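Probable oxidoreductase (Mycobacterium abscessus, PDB 4EYE) is probably an NAD(P)H-dependent oxidoreductase of the quinone reductase branch of the medium-chain dehydrogenase/reductase family, though its substrate is not established. Local coordinates at residues 105-109 with 137-141; 131-136 with 310-316. All blocks are in the same frame, centred on the assembly; numbering follows the deposited sequence.

In the fold
Both contacts lie in the GroES-like part of a medium-chain dehydrogenase/reductase, and their centres are about 11 Å apart. They share helix 134-140. Contact 1 sets its C-terminal part against strand 104-108. Contact 2 sets its N-terminal turn against 310-316, which enters strand 313-318. The two strands belong to the same mixed sheet. Along the chain the order is 105-109, 131-136, 137-141, 310-316. The Rossmann sheet, from 162-165 to 277-280, falls between the last two. The chain returning from the Rossmann domain thus packs on a helix laid down before that domain. L140 packs on L132 and P311, and A139 on P311, so the two contacts touch.

Contact 1: 105-109 with 137-141; sequences VMAFN and AVALI
M106 CE packs on I141 CG1, and M106 CB on I141 CD1, where strand 104-108 meets the end of helix 134-140. The two side chains lie alongside each other and run in opposite senses. This is a strand-to-helix contact in the GroES-like catalytic domain of the medium-chain dehydrogenase fold. It is buried and largely apolar. The closest pair of CA atoms is M106 and V138, 6.3 Å apart.

M106 carries most of the apolar packing. Its chain leaves the strand with CG anti to the carbonyl carbon (chi1 -67°), then bends at chi2 and again at chi3 (60°). The bends turn CE toward L140 and I141 at the end of the helix. There CE lies 3.6 Å from L140 CB. Higher on the same chain, M106 CG sits 4.0 Å from A137 CB, and SD runs beside that methyl group. T128 and P129 add to the surroundings of M106, and L140 packs in turn on L132. The strand itself is held by neighbours on both edges: M106 pairs with L126 and A107 with T86 through backbone hydrogen bonds.

I141 meets the strand with two branches. CG1 is anti to the carbonyl carbon and continues to CD1 beside M106 CB, at 3.6 Å. The other branch, CG2, reaches F108 CB at 4.0 Å and approaches the ring obliquely. Beyond this pair, the F108 side chain lies near a bound methylpentanediol, probably from the crystallisation liquor. The same molecule is hydrogen-bonded to I141 O.

Contacts of carbon with backbone oxygen make a second group. M106 CE approaches A137 O at 3.6 Å. I141 CD1 lies 3.4 Å from A107 O.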
ATOM      1  N   VAL A 105      12.579  -7.513   9.934  1.00 18.36           N
ATOM      2  CA  VAL A 105      11.204  -7.953   9.673  1.00 18.09           C
ATOM      3  C   VAL A 105      10.316  -6.768   9.241  1.00 18.16           C
ATOM      4  O   VAL A 105      10.607  -5.585   9.521  1.00 17.78           O
ATOM      5  CB  VAL A 105      10.581  -8.618  10.912  1.00 18.03           C
ATOM      6  CG1 VAL A 105      11.246  -9.982  11.246  1.00 18.07           C
ATOM      7  CG2 VAL A 105      10.576  -7.627  12.110  1.00 17.78           C
ATOM      8  N   MET A 106       9.247  -7.139   8.532  1.00 18.52           N
ATOM      9  CA  MET A 106       8.102  -6.313   8.247  1.00 18.80           C
ATOM     10  C   MET A 106       6.967  -6.763   9.176  1.00 19.00           C
ATOM     11  O   MET A 106       6.873  -7.950   9.503  1.00 18.96           O
ATOM     12  CB  MET A 106       7.688  -6.497   6.803  1.00 19.27           C
ATOM     13  CG  MET A 106       8.725  -5.954   5.832  1.00 19.75           C
ATOM     14  SD  MET A 106       8.808  -6.829   4.261  1.00 21.51           S
ATOM     15  CE  MET A 106       7.163  -6.611   3.626  1.00 20.74           C
ATOM     16  N   ALA A 107       6.128  -5.820   9.606  1.00 18.79           N
ATOM     17  CA  ALA A 107       5.091  -6.092  10.578  1.00 19.15           C
ATOM     18  C   ALA A 107       3.814  -5.327  10.175  1.00 19.55           C
ATOM     19  O   ALA A 107       3.864  -4.199   9.619  1.00 19.22           O
ATOM     20  CB  ALA A 107       5.534  -5.654  11.969  1.00 19.02           C
ATOM     21  N   PHE A 108       2.668  -5.922  10.444  1.00 20.39           N
ATOM     22  CA  PHE A 108       1.433  -5.177  10.320  1.00 20.83           C
ATOM     23  C   PHE A 108       0.548  -5.369  11.511  1.00 21.51           C
ATOM     24  O   PHE A 108       0.513  -6.451  12.065  1.00 20.95           O
ATOM     25  CB  PHE A 108       0.746  -5.497   9.024  1.00 21.38           C
ATOM     26  CG  PHE A 108       0.439  -6.947   8.813  1.00 22.20           C
ATOM     27  CD1 PHE A 108      -0.838  -7.419   9.090  1.00 22.71           C
ATOM     28  CD2 PHE A 108       1.365  -7.825   8.246  1.00 22.39           C
ATOM     29  CE1 PHE A 108      -1.170  -8.756   8.887  1.00 23.09           C
ATOM     30  CE2 PHE A 108       1.014  -9.189   8.018  1.00 23.00           C
ATOM     31  CZ  PHE A 108      -0.249  -9.640   8.333  1.00 22.80           C
ATOM     32  N   ASN A 109      -0.167  -4.297  11.875  1.00 22.05           N
ATOM     33  CA  ASN A 109      -1.224  -4.360  12.895  1.00 23.42           C
ATOM     34  C   ASN A 109      -2.280  -3.257  12.627  1.00 23.90           C
ATOM     35  O   ASN A 109      -2.099  -2.448  11.712  1.00 23.13           O
ATOM     36  CB  ASN A 109      -0.611  -4.201  14.278  1.00 23.66           C
ATOM     37  CG  ASN A 109      -1.407  -4.903  15.372  1.00 24.93           C
ATOM     38  OD1 ASN A 109      -2.424  -5.526  15.144  1.00 26.33           O
ATOM     39  ND2 ASN A 109      -0.931  -4.784  16.584  1.00 26.46           N
ATOM     40  N   ALA A 137      11.207  -1.773   2.403  1.00 16.04           N
ATOM     41  CA  ALA A 137      10.534  -2.945   2.962  1.00 15.95           C
ATOM     42  C   ALA A 137       9.158  -2.570   3.512  1.00 15.78           C
ATOM     43  O   ALA A 137       8.136  -3.211   3.204  1.00 15.66           O
ATOM     44  CB  ALA A 137      11.357  -3.595   4.060  1.00 16.08           C
ATOM     45  N   VAL A 138       9.095  -1.489   4.286  1.00 15.79           N
ATOM     46  CA  VAL A 138       7.741  -1.100   4.818  1.00 15.74           C
ATOM     47  C   VAL A 138       6.800  -0.778   3.680  1.00 15.75           C
ATOM     48  O   VAL A 138       5.568  -1.065   3.743  1.00 15.72           O
ATOM     49  CB  VAL A 138       7.788  -0.007   5.943  1.00 15.82           C
ATOM     50  CG1 VAL A 138       7.923   1.402   5.329  1.00 15.81           C
ATOM     51  CG2 VAL A 138       6.548  -0.124   6.869  1.00 15.89           C
ATOM     52  N   ALA A 139       7.347  -0.228   2.594  1.00 15.88           N
ATOM     53  CA  ALA A 139       6.545   0.163   1.474  1.00 15.96           C
ATOM     54  C   ALA A 139       5.821  -1.034   0.825  1.00 16.09           C
ATOM     55  O   ALA A 139       4.724  -0.879   0.320  1.00 16.04           O
ATOM     56  CB  ALA A 139       7.384   0.895   0.428  1.00 15.99           C
ATOM     57  N   LEU A 140       6.454  -2.204   0.861  1.00 16.39           N
ATOM     58  CA  LEU A 140       5.860  -3.451   0.405  1.00 16.69           C
ATOM     59  C   LEU A 140       4.582  -3.820   1.145  1.00 16.93           C
ATOM     60  O   LEU A 140       3.702  -4.453   0.583  1.00 17.20           O
ATOM     61  CB  LEU A 140       6.811  -4.646   0.586  1.00 16.81           C
ATOM     62  CG  LEU A 140       8.003  -4.878  -0.314  1.00 17.08           C
ATOM     63  CD1 LEU A 140       8.757  -6.166   0.090  1.00 17.34           C
ATOM     64  CD2 LEU A 140       7.630  -4.903  -1.809  1.00 17.09           C
ATOM     65  N   ILE A 141       4.445  -3.436   2.409  1.00 17.27           N
ATOM     66  CA  ILE A 141       3.491  -4.116   3.288  1.00 17.47           C
ATOM     67  C   ILE A 141       2.013  -4.064   2.908  1.00 17.71           C
ATOM     68  O   ILE A 141       1.433  -5.099   2.610  1.00 18.34           O
ATOM     69  CB  ILE A 141       3.682  -3.746   4.768  1.00 17.55           C
ATOM     70  CG1 ILE A 141       5.060  -4.167   5.235  1.00 17.59           C
ATOM     71  CG2 ILE A 141       2.615  -4.418   5.626  1.00 17.59           C
ATOM     72  CD1 ILE A 141       5.443  -3.666   6.617  1.00 17.71           C
TER

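Contact 2: 131-136 with 310-316; sequences QLDDAE and RPPVSAR
A capping box starts helix 134-140, and its first turn meets the chain running into strand 313-318. D133 is the N-cap: its OD1 accepts from E136 N at 2.8 Å, in a nearly straight bond of 176°. In the reciprocal bond E136 OE1 accepts from D133 N at 3.0 Å, on the anti side of its carboxylate.

The other oxygen of D133 makes a salt bridge with R316. Both end nitrogens of the guanidinium grip OD2 in an end-on manner. R316 NH2 gives the shorter bond, 2.9 Å, and donates to the syn lone pair of D133 OD2. R316 NH1 meets D133 OD2 from above the carboxylate plane at 3.2 Å. OD2 lies in the guanidinium plane, at its edge, while the two planes stand 87° apart. One guanidinium face is covered by A135 CB, 3.4 Å from R316 CZ and over the centre of the group.

In this GroES-like domain the segment 310-316 brings the chain back from the Rossmann domain. V313 CG2 packs on A135 CB at 4.0 Å, and P311 CG rests on E136 O. Water 2 bridges P311 O and E136 OE2, though its distance to OE2 is unusually short and that arm is doubtful.

R310 lies across Q131 at about a right angle. Q131 CB sits over one guanidinium face, toward its rim, and 3.6 Å from R310 NH2. L132 CD2 touches the aliphatic part of the same arginine at CD. R310 NH1 is held by V305 O of helix 293-306, while NH2 makes a weak bond to water 1, which donates to Q131 O.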
ATOM      1  N   GLN A 131      17.496  -7.461  -0.202  1.00 20.84           N
ATOM      2  CA  GLN A 131      17.888  -6.420  -1.152  1.00 20.94           C
ATOM      3  C   GLN A 131      17.368  -5.017  -0.749  1.00 20.16           C
ATOM      4  O   GLN A 131      17.820  -4.006  -1.312  1.00 20.35           O
ATOM      5  CB  GLN A 131      17.366  -6.753  -2.561  1.00 21.36           C
ATOM      6  CG  GLN A 131      17.952  -8.041  -3.153  1.00 22.26           C
ATOM      7  CD  GLN A 131      17.056  -9.263  -2.971  1.00 22.08           C
ATOM      8  OE1 GLN A 131      16.220  -9.321  -2.087  1.00 21.86           O
ATOM      9  NE2 GLN A 131      17.266 -10.253  -3.810  1.00 22.78           N
ATOM     10  N   LEU A 132      16.421  -4.947   0.200  1.00 19.26           N
ATOM     11  CA  LEU A 132      15.718  -3.707   0.500  1.00 18.60           C
ATOM     12  C   LEU A 132      16.207  -3.074   1.778  1.00 18.51           C
ATOM     13  O   LEU A 132      16.525  -3.761   2.784  1.00 18.48           O
ATOM     14  CB  LEU A 132      14.176  -3.957   0.587  1.00 18.14           C
ATOM     15  CG  LEU A 132      13.493  -4.544  -0.657  1.00 17.99           C
ATOM     16  CD1 LEU A 132      11.982  -4.619  -0.399  1.00 17.66           C
ATOM     17  CD2 LEU A 132      13.812  -3.763  -1.930  1.00 17.96           C
ATOM     18  N   ASP A 133      16.202  -1.745   1.808  1.00 18.46           N
ATOM     19  CA  ASP A 133      16.312  -1.085   3.082  1.00 18.47           C
ATOM     20  C   ASP A 133      14.941  -1.070   3.807  1.00 17.99           C
ATOM     21  O   ASP A 133      13.950  -1.510   3.244  1.00 17.54           O
ATOM     22  CB  ASP A 133      16.950   0.321   2.955  1.00 18.86           C
ATOM     23  CG  ASP A 133      16.030   1.362   2.366  1.00 18.65           C
ATOM     24  OD1 ASP A 133      14.780   1.212   2.372  1.00 18.30           O
ATOM     25  OD2 ASP A 133      16.567   2.385   1.925  1.00 18.98           O
ATOM     26  N   ASP A 134      14.911  -0.601   5.054  1.00 17.89           N
ATOM     27  CA  ASP A 134      13.683  -0.649   5.880  1.00 17.84           C
ATOM     28  C   ASP A 134      12.518   0.180   5.341  1.00 17.07           C
ATOM     29  O   ASP A 134      11.381  -0.225   5.443  1.00 16.70           O
ATOM     30  CB  ASP A 134      13.980  -0.307   7.359  1.00 18.36           C
ATOM     31  CG  ASP A 134      14.849  -1.357   7.994  1.00 19.36           C
ATOM     32  OD1 ASP A 134      14.904  -2.513   7.512  1.00 20.02           O
ATOM     33  OD2 ASP A 134      15.492  -1.067   8.988  1.00 20.45           O
ATOM     34  N   ALA A 135      12.804   1.333   4.765  1.00 16.83           N
ATOM     35  CA  ALA A 135      11.750   2.129   4.087  1.00 16.51           C
ATOM     36  C   ALA A 135      11.142   1.397   2.872  1.00 16.26           C
ATOM     37  O   ALA A 135       9.929   1.364   2.673  1.00 15.98           O
ATOM     38  CB  ALA A 135      12.292   3.475   3.665  1.00 16.67           C
ATOM     39  N   GLU A 136      12.006   0.847   2.031  1.00 16.34           N
ATOM     40  CA  GLU A 136      11.549   0.079   0.875  1.00 16.27           C
ATOM     41  C   GLU A 136      10.764  -1.140   1.318  1.00 16.02           C
ATOM     42  O   GLU A 136       9.748  -1.474   0.695  1.00 15.87           O
ATOM     43  CB  GLU A 136      12.744  -0.318  -0.007  1.00 16.66           C
ATOM     44  CG  GLU A 136      13.451   0.866  -0.701  1.00 17.00           C
ATOM     45  CD  GLU A 136      14.812   0.438  -1.314  1.00 17.45           C
ATOM     46  OE1 GLU A 136      15.472  -0.488  -0.798  1.00 17.61           O
ATOM     47  OE2 GLU A 136      15.135   0.999  -2.361  1.00 17.98           O
ATOM     48  N   ARG A 310      12.257  -2.188  -6.892  1.00 16.64           N
ATOM     49  CA  ARG A 310      12.547  -1.388  -5.726  1.00 16.59           C
ATOM     50  C   ARG A 310      11.391  -0.401  -5.510  1.00 16.25           C
ATOM     51  O   ARG A 310      11.208   0.530  -6.310  1.00 16.64           O
ATOM     52  CB  ARG A 310      13.879  -0.604  -5.912  1.00 17.01           C
ATOM     53  CG  ARG A 310      15.118  -1.452  -6.046  1.00 17.39           C
ATOM     54  CD  ARG A 310      15.446  -2.216  -4.760  1.00 17.31           C
ATOM     55  NE  ARG A 310      16.631  -3.027  -4.946  1.00 17.73           N
ATOM     56  CZ  ARG A 310      16.645  -4.263  -5.438  1.00 17.85           C
ATOM     57  NH1 ARG A 310      15.509  -4.882  -5.802  1.00 17.46           N
ATOM     58  NH2 ARG A 310      17.812  -4.896  -5.601  1.00 18.30           N
ATOM     59  N   PRO A 311      10.582  -0.618  -4.498  1.00 15.83           N
ATOM     60  CA  PRO A 311       9.524   0.342  -4.183  1.00 15.62           C
ATOM     61  C   PRO A 311      10.039   1.754  -3.990  1.00 15.85           C
ATOM     62  O   PRO A 311      10.926   1.977  -3.142  1.00 16.10           O
ATOM     63  CB  PRO A 311       8.951  -0.193  -2.858  1.00 15.36           C
ATOM     64  CG  PRO A 311       9.248  -1.652  -2.880  1.00 15.33           C
ATOM     65  CD  PRO A 311      10.600  -1.754  -3.544  1.00 15.68           C
ATOM     66  N   PRO A 312       9.523   2.717  -4.774  1.00 15.94           N
ATOM     67  CA  PRO A 312       9.933   4.131  -4.577  1.00 16.19           C
ATOM     68  C   PRO A 312       9.459   4.717  -3.255  1.00 16.09           C
ATOM     69  O   PRO A 312       8.291   4.594  -2.909  1.00 16.00           O
ATOM     70  CB  PRO A 312       9.306   4.880  -5.759  1.00 16.31           C
ATOM     71  CG  PRO A 312       8.790   3.838  -6.692  1.00 16.23           C
ATOM     72  CD  PRO A 312       8.644   2.533  -5.936  1.00 15.90           C
ATOM     73  N   VAL A 313      10.379   5.313  -2.522  1.00 16.35           N
ATOM     74  CA  VAL A 313      10.080   6.011  -1.309  1.00 16.46           C
ATOM     75  C   VAL A 313      10.443   7.484  -1.485  1.00 16.98           C
ATOM     76  O   VAL A 313      11.614   7.819  -1.656  1.00 17.70           O
ATOM     77  CB  VAL A 313      10.844   5.440  -0.095  1.00 16.44           C
ATOM     78  CG1 VAL A 313      10.447   6.227   1.161  1.00 16.36           C
ATOM     79  CG2 VAL A 313      10.497   3.953   0.090  1.00 16.10           C
ATOM     80  N   SER A 314       9.425   8.348  -1.475  1.00 16.99           N
ATOM     81  CA  SER A 314       9.623   9.735  -1.917  1.00 17.40           C
ATOM     82  C   SER A 314       9.986  10.656  -0.733  1.00 17.54           C
ATOM     83  O   SER A 314      10.617  11.702  -0.931  1.00 18.09           O
ATOM     84  CB  SER A 314       8.380  10.234  -2.637  1.00 17.44           C
ATOM     85  OG  SER A 314       7.221  10.162  -1.794  1.00 17.17           O
ATOM     86  N   ALA A 315       9.629  10.247   0.484  1.00 17.15           N
ATOM     87  CA  ALA A 315       9.873  11.016   1.668  1.00 17.27           C
ATOM     88  C   ALA A 315      10.091  10.108   2.894  1.00 16.99           C
ATOM     89  O   ALA A 315       9.361   9.121   3.087  1.00 16.49           O
ATOM     90  CB  ALA A 315       8.699  11.938   1.948  1.00 17.37           C
ATOM     91  N   ARG A 316      11.069  10.494   3.729  1.00 17.18           N
ATOM     92  CA  ARG A 316      11.304   9.869   5.001  1.00 17.07           C
ATOM     93  C   ARG A 316      11.349  10.990   6.031  1.00 17.35           C
ATOM     94  O   ARG A 316      12.279  11.778   6.068  1.00 17.76           O
ATOM     95  CB  ARG A 316      12.587   9.032   4.994  1.00 17.20           C
ATOM     96  CG  ARG A 316      12.730   8.139   3.791  1.00 17.13           C
ATOM     97  CD  ARG A 316      13.856   7.148   3.910  1.00 17.34           C
ATOM     98  NE  ARG A 316      14.097   6.472   2.645  1.00 17.43           N
ATOM     99  CZ  ARG A 316      14.867   5.385   2.518  1.00 17.63           C
ATOM    100  NH1 ARG A 316      15.467   4.882   3.567  1.00 17.80           N
ATOM    101  NH2 ARG A 316      15.043   4.817   1.340  1.00 17.91           N
TER
HETATM  102  O   HOH W   1      19.872  -4.046  -3.198  1.00 29.92           O
HETATM  103  O   HOH W   2      13.644   2.578  -3.534  1.00 20.09           O